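Local atomic coordinates of polysaccharide deacetylase (Bacillus anthracis, PDB entry 2J13), a protein that probably removes acetyl groups from the sugars of bacterial cell-wall peptidoglycan, as a zinc-bound family 4 carbohydrate esterase. Residues Glu147-Arg152 and Gly170-Phe175. Numbering follows the deposited sequence. Where two conformers were deposited one is given.
Sequences EVKYVR and GYYNVF
Where two short parallel strands of the NodB-type deacetylase fold pair, the Tyr171 ring carries the methyl CG2 of Val151 over one face, a CH-pi contact 3.8 Å from its centroid, and has the carbonyl of Val148 at its edge, with O 3.1 Å from CE1. On the other face of the sheet from Val151, the Tyr150 ring has CB of Lys149 over the centre of one face, while Tyr172 runs beside it in the same direction. Those two rings are nearly parallel (22°) but strongly offset; Tyr150 CE1 meets Tyr172 CD2 at 3.6 Å. Both tyrosines set CG anti to the carbonyl carbon, and their rings pack on helix 238-243.

The strands are joined by a crossover through helix 160-168, which packs against the Val151 and Tyr171 side. The ladder has three rungs, Tyr172 N to Lys149 O, Val151 N to Tyr172 O and Val174 N to Val151 O (2.8 Å), each nearly along its C=O axis. Gly170, with positive phi, ends the helix in a Schellman motif just before the strand.

Beyond the last rung the Arg152 chain leaves with CG anti to the backbone N and bends at chi3 (-77°), bringing the guanidinium edge to two successive carbonyls, while NH1 forms a salt bridge with Asp62. Arg152 O accepts a hydrogen bond from ND1 of the zinc ligand His113, linking the strand to the metal site and probably helping orient that imidazole. NE binds Val174 O at 3.0 Å, and NH2 binds Phe175 O at 2.9 Å, both donors above the carbonyl planes.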
ATOM      1  N   GLU A 147      -4.152  -4.120 -14.103  1.00 28.73           N
ATOM      2  CA  GLU A 147      -3.441  -5.096 -13.312  1.00 28.03           C
ATOM      3  C   GLU A 147      -3.549  -4.648 -11.861  1.00 26.11           C
ATOM      4  O   GLU A 147      -3.601  -3.450 -11.593  1.00 24.36           O
ATOM      5  CB  GLU A 147      -1.974  -5.134 -13.721  1.00 29.84           C
ATOM      6  CG  GLU A 147      -1.666  -5.617 -15.163  1.00 34.87           C
ATOM      7  CD  GLU A 147      -2.167  -7.035 -15.429  1.00 41.90           C
ATOM      8  OE1 GLU A 147      -2.261  -7.834 -14.469  1.00 46.93           O
ATOM      9  OE2 GLU A 147      -2.471  -7.372 -16.606  1.00 46.77           O
ATOM     10  N   VAL A 148      -3.571  -5.619 -10.957  1.00 24.02           N
ATOM     11  CA  VAL A 148      -3.485  -5.358  -9.518  1.00 22.83           C
ATOM     12  C   VAL A 148      -2.272  -6.156  -9.036  1.00 23.00           C
ATOM     13  O   VAL A 148      -2.359  -7.372  -8.829  1.00 23.99           O
ATOM     14  CB  VAL A 148      -4.762  -5.755  -8.779  1.00 23.09           C
ATOM     15  CG1 VAL A 148      -4.606  -5.555  -7.275  1.00 22.31           C
ATOM     16  CG2 VAL A 148      -6.013  -4.969  -9.312  1.00 22.40           C
ATOM     17  N   LYS A 149      -1.144  -5.484  -8.850  1.00 22.43           N
ATOM     18  CA  LYS A 149       0.153  -6.108  -8.596  0.50 22.55           C
ATOM     19  C   LYS A 149       0.555  -6.093  -7.121  1.00 21.65           C
ATOM     20  O   LYS A 149       1.436  -6.834  -6.708  1.00 22.97           O
ATOM     21  CB  LYS A 149       1.246  -5.336  -9.353  0.50 22.99           C
ATOM     22  CG  LYS A 149       1.154  -5.352 -10.900  0.50 24.36           C
ATOM     23  CD  LYS A 149       2.550  -5.239 -11.505  0.50 25.73           C
ATOM     24  CE  LYS A 149       3.215  -3.887 -11.230  0.50 25.59           C
ATOM     25  NZ  LYS A 149       4.727  -3.769 -11.498  0.50 25.62           N
ATOM     26  N   TYR A 150      -0.062  -5.205  -6.343  1.00 19.75           N
ATOM     27  CA  TYR A 150       0.446  -4.840  -5.006  1.00 19.08           C
ATOM     28  C   TYR A 150      -0.560  -5.210  -3.921  1.00 19.06           C
ATOM     29  O   TYR A 150      -1.693  -4.763  -3.948  1.00 19.30           O
ATOM     30  CB  TYR A 150       0.787  -3.349  -4.955  1.00 20.25           C
ATOM     31  CG  TYR A 150       1.694  -2.944  -6.083  1.00 21.11           C
ATOM     32  CD1 TYR A 150       2.989  -3.440  -6.175  1.00 22.45           C
ATOM     33  CD2 TYR A 150       1.252  -2.094  -7.082  1.00 22.77           C
ATOM     34  CE1 TYR A 150       3.814  -3.087  -7.245  1.00 22.68           C
ATOM     35  CE2 TYR A 150       2.053  -1.753  -8.125  1.00 21.61           C
ATOM     36  CZ  TYR A 150       3.329  -2.254  -8.214  1.00 22.84           C
ATOM     37  OH  TYR A 150       4.134  -1.896  -9.291  1.00 25.47           O
ATOM     38  N   VAL A 151      -0.092  -5.972  -2.934  1.00 18.01           N
ATOM     39  CA  VAL A 151      -0.887  -6.342  -1.776  1.00 17.25           C
ATOM     40  C   VAL A 151      -0.209  -5.793  -0.532  1.00 17.73           C
ATOM     41  O   VAL A 151       0.981  -5.952  -0.387  1.00 18.85           O
ATOM     42  CB  VAL A 151      -1.044  -7.880  -1.683  1.00 17.64           C
ATOM     43  CG1 VAL A 151      -1.538  -8.285  -0.311  1.00 19.55           C
ATOM     44  CG2 VAL A 151      -1.981  -8.345  -2.802  1.00 18.50           C
ATOM     45  N   ARG A 152      -0.969  -5.178   0.359  1.00 17.62           N
ATOM     46  CA  ARG A 152      -0.483  -4.868   1.719  1.00 17.37           C
ATOM     47  C   ARG A 152      -1.368  -5.622   2.730  1.00 17.95           C
ATOM     48  O   ARG A 152      -2.590  -5.442   2.770  1.00 17.91           O
ATOM     49  CB  ARG A 152      -0.539  -3.377   1.990  1.00 18.05           C
ATOM     50  CG  ARG A 152       0.018  -2.982   3.353  1.00 18.33           C
ATOM     51  CD  ARG A 152       0.190  -1.528   3.484  1.00 18.55           C
ATOM     52  NE  ARG A 152       1.368  -1.053   2.788  1.00 19.20           N
ATOM     53  CZ  ARG A 152       1.559   0.226   2.491  1.00 17.48           C
ATOM     54  NH1 ARG A 152       0.593   1.105   2.708  1.00 17.70           N
ATOM     55  NH2 ARG A 152       2.661   0.582   1.894  1.00 19.67           N
ATOM     56  N   GLY A 170       0.661 -14.052  -7.561  1.00 28.72           N
ATOM     57  CA  GLY A 170       1.127 -13.077  -8.520  1.00 28.56           C
ATOM     58  C   GLY A 170       1.229 -11.666  -7.973  1.00 27.38           C
ATOM     59  O   GLY A 170       1.319 -10.706  -8.757  1.00 29.27           O
ATOM     60  N   TYR A 171       1.248 -11.533  -6.649  1.00 25.75           N
ATOM     61  CA  TYR A 171       1.346 -10.217  -5.997  1.00 23.72           C
ATOM     62  C   TYR A 171       2.667  -9.969  -5.310  1.00 23.81           C
ATOM     63  O   TYR A 171       3.273 -10.892  -4.777  1.00 24.53           O
ATOM     64  CB  TYR A 171       0.257 -10.096  -4.935  1.00 22.77           C
ATOM     65  CG  TYR A 171      -1.137 -10.326  -5.464  1.00 21.70           C
ATOM     66  CD1 TYR A 171      -1.796  -9.330  -6.173  1.00 23.56           C
ATOM     67  CD2 TYR A 171      -1.809 -11.509  -5.181  1.00 20.93           C
ATOM     68  CE1 TYR A 171      -3.099  -9.525  -6.655  1.00 22.66           C
ATOM     69  CE2 TYR A 171      -3.108 -11.724  -5.642  1.00 23.01           C
ATOM     70  CZ  TYR A 171      -3.751 -10.726  -6.366  1.00 24.51           C
ATOM     71  OH  TYR A 171      -5.028 -10.945  -6.838  1.00 24.56           O
ATOM     72  N   TYR A 172       3.090  -8.702  -5.318  1.00 22.29           N
ATOM     73  CA  TYR A 172       4.095  -8.223  -4.356  1.00 22.57           C
ATOM     74  C   TYR A 172       3.459  -7.977  -2.989  1.00 21.79           C
ATOM     75  O   TYR A 172       2.341  -7.446  -2.858  1.00 21.69           O
ATOM     76  CB  TYR A 172       4.733  -6.922  -4.796  1.00 23.68           C
ATOM     77  CG  TYR A 172       5.500  -6.967  -6.093  1.00 25.41           C
ATOM     78  CD1 TYR A 172       6.820  -7.378  -6.118  1.00 27.52           C
ATOM     79  CD2 TYR A 172       4.913  -6.564  -7.277  1.00 26.83           C
ATOM     80  CE1 TYR A 172       7.536  -7.371  -7.317  1.00 29.69           C
ATOM     81  CE2 TYR A 172       5.612  -6.559  -8.477  1.00 29.00           C
ATOM     82  CZ  TYR A 172       6.905  -6.973  -8.490  1.00 28.72           C
ATOM     83  OH  TYR A 172       7.586  -6.963  -9.689  1.00 32.58           O
ATOM     84  N   ASN A 173       4.239  -8.261  -1.960  1.00 21.11           N
ATOM     85  CA  ASN A 173       3.885  -7.960  -0.597  1.00 21.34           C
ATOM     86  C   ASN A 173       4.554  -6.606  -0.272  1.00 21.60           C
ATOM     87  O   ASN A 173       5.784  -6.539  -0.142  1.00 22.07           O
ATOM     88  CB  ASN A 173       4.502  -9.010   0.311  1.00 21.61           C
ATOM     89  CG  ASN A 173       3.837 -10.397   0.178  1.00 23.22           C
ATOM     90  OD1 ASN A 173       2.723 -10.595   0.668  1.00 24.10           O
ATOM     91  ND2 ASN A 173       4.536 -11.357  -0.463  1.00 23.81           N
ATOM     92  N   VAL A 174       3.746  -5.578  -0.082  1.00 20.66           N
ATOM     93  CA  VAL A 174       4.253  -4.209   0.039  1.00 20.08           C
ATOM     94  C   VAL A 174       4.027  -3.708   1.451  1.00 20.34           C
ATOM     95  O   VAL A 174       2.887  -3.492   1.875  1.00 19.73           O
ATOM     96  CB  VAL A 174       3.586  -3.264  -0.955  1.00 19.85           C
ATOM     97  CG1 VAL A 174       4.230  -1.882  -0.837  1.00 19.32           C
ATOM     98  CG2 VAL A 174       3.683  -3.793  -2.383  1.00 21.13           C
ATOM     99  N   PHE A 175       5.131  -3.530   2.190  1.00 20.05           N
ATOM    100  CA  PHE A 175       5.077  -2.999   3.540  1.00 20.17           C
ATOM    101  C   PHE A 175       5.408  -1.516   3.504  1.00 20.84           C
ATOM    102  O   PHE A 175       5.034  -0.875   2.543  1.00 21.18           O
ATOM    103  CB  PHE A 175       5.969  -3.848   4.448  1.00 20.72           C
ATOM    104  CG  PHE A 175       5.430  -5.227   4.638  1.00 19.04           C
ATOM    105  CD1 PHE A 175       4.458  -5.473   5.578  1.00 20.60           C
ATOM    106  CD2 PHE A 175       5.853  -6.244   3.847  1.00 20.19           C
ATOM    107  CE1 PHE A 175       3.936  -6.752   5.739  1.00 22.03           C
ATOM    108  CE2 PHE A 175       5.344  -7.535   4.017  1.00 21.57           C
ATOM    109  CZ  PHE A 175       4.392  -7.760   4.955  1.00 19.85           C
TER